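PDB 1Z4E: transcriptional regulator from Bacillus halodurans, which has the fold of the GNAT acetyltransferases and probably transfers acyl groups, although it is named a transcriptional regulator. Local coordinates for residues A23-G28 / G90-S95. Residues are numbered along the deposited sequence; the frame is centred on the assembly and turned at random.
Sequences ADDVLG and GVRTHS
Where the end of helix 15-24 runs on into a loop beside strand 84-93 of the GNAT fold, the CA atoms of Asp25 and Arg92 stand 7.8 Å apart, and side chains bridge the interval. Asp25 and Arg92 do so by a salt bridge made through stacking. The carboxylate stacks on one face of the guanidinium group, with OD1 over the CD-NE end and the two planes only 20° apart. Asp25 OD1 and Arg92 NE are 3.7 Å apart, a long salt bridge of charges alone, because the oxygen stands well out of the guanidinium plane and no N-H points at it. The Arg92 chain bends at chi2, and its NH1 turns back in a weak bond to Val91 O. Asp25, with CG anti to its backbone nitrogen (chi1 -179°), also closes an Asx turn: Leu27 N reaches Asp25 OD2 from above the carboxylate plane at 2.9 Å. Arg130 makes a salt bridge with OD2 of the same carboxylate, which is thus shared between two arginines. Replacing Asp25 by an alanine is likely to leave both arginines without this counter-charge and the Leu27 and Gly28 backbone N-H groups without their acceptor. Asp24 OD2 and Ser95 OG approach to 3.8 Å at the exposed margin. The straighter of the two backbone bonds, at 157°, completes an Asx motif: Gly28 N meets the anti lone pair of Asp25 OD2 at 2.8 Å.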
loop_
_atom_site.group_PDB
_atom_site.type_symbol
_atom_site.label_atom_id
_atom_site.label_comp_id
_atom_site.label_asym_id
_atom_site.label_seq_id
_atom_site.Cartn_x
_atom_site.Cartn_y
_atom_site.Cartn_z
ATOM N N ALA A 23 -9.235 18.625 -2.191
ATOM C CA ALA A 23 -9.962 19.402 -1.191
ATOM C C ALA A 23 -11.464 19.435 -1.443
ATOM O O ALA A 23 -12.249 19.635 -0.516
ATOM C CB ALA A 23 -9.419 20.824 -1.142
ATOM N N ASP A 24 -11.857 19.244 -2.698
ATOM C CA ASP A 24 -13.266 19.259 -3.075
ATOM C C ASP A 24 -13.968 17.929 -2.802
ATOM O O ASP A 24 -15.200 17.852 -2.832
ATOM C CB ASP A 24 -13.406 19.602 -4.556
ATOM C CG ASP A 24 -14.361 20.753 -4.794
ATOM O OD1 ASP A 24 -14.044 21.888 -4.364
ATOM O OD2 ASP A 24 -15.428 20.521 -5.404
ATOM N N ASP A 25 -13.187 16.885 -2.544
ATOM C CA ASP A 25 -13.745 15.566 -2.264
ATOM C C ASP A 25 -14.601 15.576 -0.996
ATOM O O ASP A 25 -14.261 16.230 -0.006
ATOM C CB ASP A 25 -12.622 14.539 -2.106
ATOM C CG ASP A 25 -13.146 13.147 -1.831
ATOM O OD1 ASP A 25 -13.716 12.536 -2.759
ATOM O OD2 ASP A 25 -13.003 12.672 -0.684
ATOM N N VAL A 26 -15.703 14.835 -1.021
ATOM C CA VAL A 26 -16.599 14.775 0.131
ATOM C C VAL A 26 -15.856 14.422 1.418
ATOM O O VAL A 26 -16.194 14.926 2.490
ATOM C CB VAL A 26 -17.726 13.747 -0.094
ATOM C CG1 VAL A 26 -18.683 13.753 1.093
ATOM C CG2 VAL A 26 -18.467 14.073 -1.377
ATOM N N LEU A 27 -14.846 13.561 1.314
ATOM C CA LEU A 27 -14.063 13.162 2.481
ATOM C C LEU A 27 -12.772 13.971 2.612
ATOM O O LEU A 27 -12.373 14.348 3.717
ATOM C CB LEU A 27 -13.723 11.669 2.413
ATOM C CG LEU A 27 -14.902 10.692 2.314
ATOM C CD1 LEU A 27 -14.377 9.266 2.262
ATOM C CD2 LEU A 27 -15.835 10.875 3.509
ATOM N N GLY A 28 -12.118 14.234 1.485
ATOM C CA GLY A 28 -10.879 14.991 1.515
ATOM C C GLY A 28 -11.085 16.407 2.019
ATOM O O GLY A 28 -10.172 17.032 2.556
ATOM N N GLY A 90 -6.171 7.084 -3.704
ATOM C CA GLY A 90 -6.874 8.327 -3.972
ATOM C C GLY A 90 -7.304 8.601 -5.399
ATOM O O GLY A 90 -6.893 9.594 -5.997
ATOM N N VAL A 91 -8.129 7.720 -5.949
ATOM C CA VAL A 91 -8.633 7.908 -7.296
ATOM C C VAL A 91 -9.744 8.944 -7.166
ATOM O O VAL A 91 -10.718 8.728 -6.446
ATOM C CB VAL A 91 -9.217 6.603 -7.866
ATOM C CG1 VAL A 91 -9.805 6.856 -9.251
ATOM C CG2 VAL A 91 -8.126 5.545 -7.950
ATOM N N ARG A 92 -9.588 10.074 -7.841
ATOM C CA ARG A 92 -10.593 11.129 -7.784
ATOM C C ARG A 92 -11.018 11.538 -9.190
ATOM O O ARG A 92 -10.200 11.573 -10.111
ATOM C CB ARG A 92 -10.026 12.354 -7.055
ATOM C CG ARG A 92 -9.522 12.092 -5.633
ATOM C CD ARG A 92 -10.662 12.016 -4.615
ATOM N NE ARG A 92 -10.154 11.867 -3.251
ATOM C CZ ARG A 92 -9.981 10.702 -2.628
ATOM N NH1 ARG A 92 -10.281 9.559 -3.242
ATOM N NH2 ARG A 92 -9.510 10.679 -1.386
ATOM N N THR A 93 -12.303 11.835 -9.353
ATOM C CA THR A 93 -12.837 12.292 -10.630
ATOM C C THR A 93 -13.434 13.677 -10.375
ATOM O O THR A 93 -13.973 13.931 -9.295
ATOM C CB THR A 93 -13.939 11.348 -11.164
ATOM O OG1 THR A 93 -13.371 10.065 -11.458
ATOM C CG2 THR A 93 -14.552 11.911 -12.441
ATOM N N HIS A 94 -13.312 14.570 -11.355
ATOM C CA HIS A 94 -13.836 15.933 -11.255
ATOM C C HIS A 94 -15.317 15.880 -10.852
ATOM O O HIS A 94 -16.088 15.103 -11.416
ATOM C CB HIS A 94 -13.683 16.627 -12.614
ATOM C CG HIS A 94 -13.877 18.110 -12.569
ATOM N ND1 HIS A 94 -15.062 18.698 -12.180
ATOM C CD2 HIS A 94 -13.038 19.126 -12.882
ATOM C CE1 HIS A 94 -14.944 20.012 -12.256
ATOM N NE2 HIS A 94 -13.725 20.297 -12.680
ATOM N N SER A 95 -15.713 16.707 -9.887
ATOM C CA SER A 95 -17.097 16.718 -9.412
ATOM C C SER A 95 -18.124 17.104 -10.483
ATOM O O SER A 95 -19.310 16.812 -10.341
ATOM C CB SER A 95 -17.241 17.649 -8.202
ATOM O OG SER A 95 -16.998 18.999 -8.555
#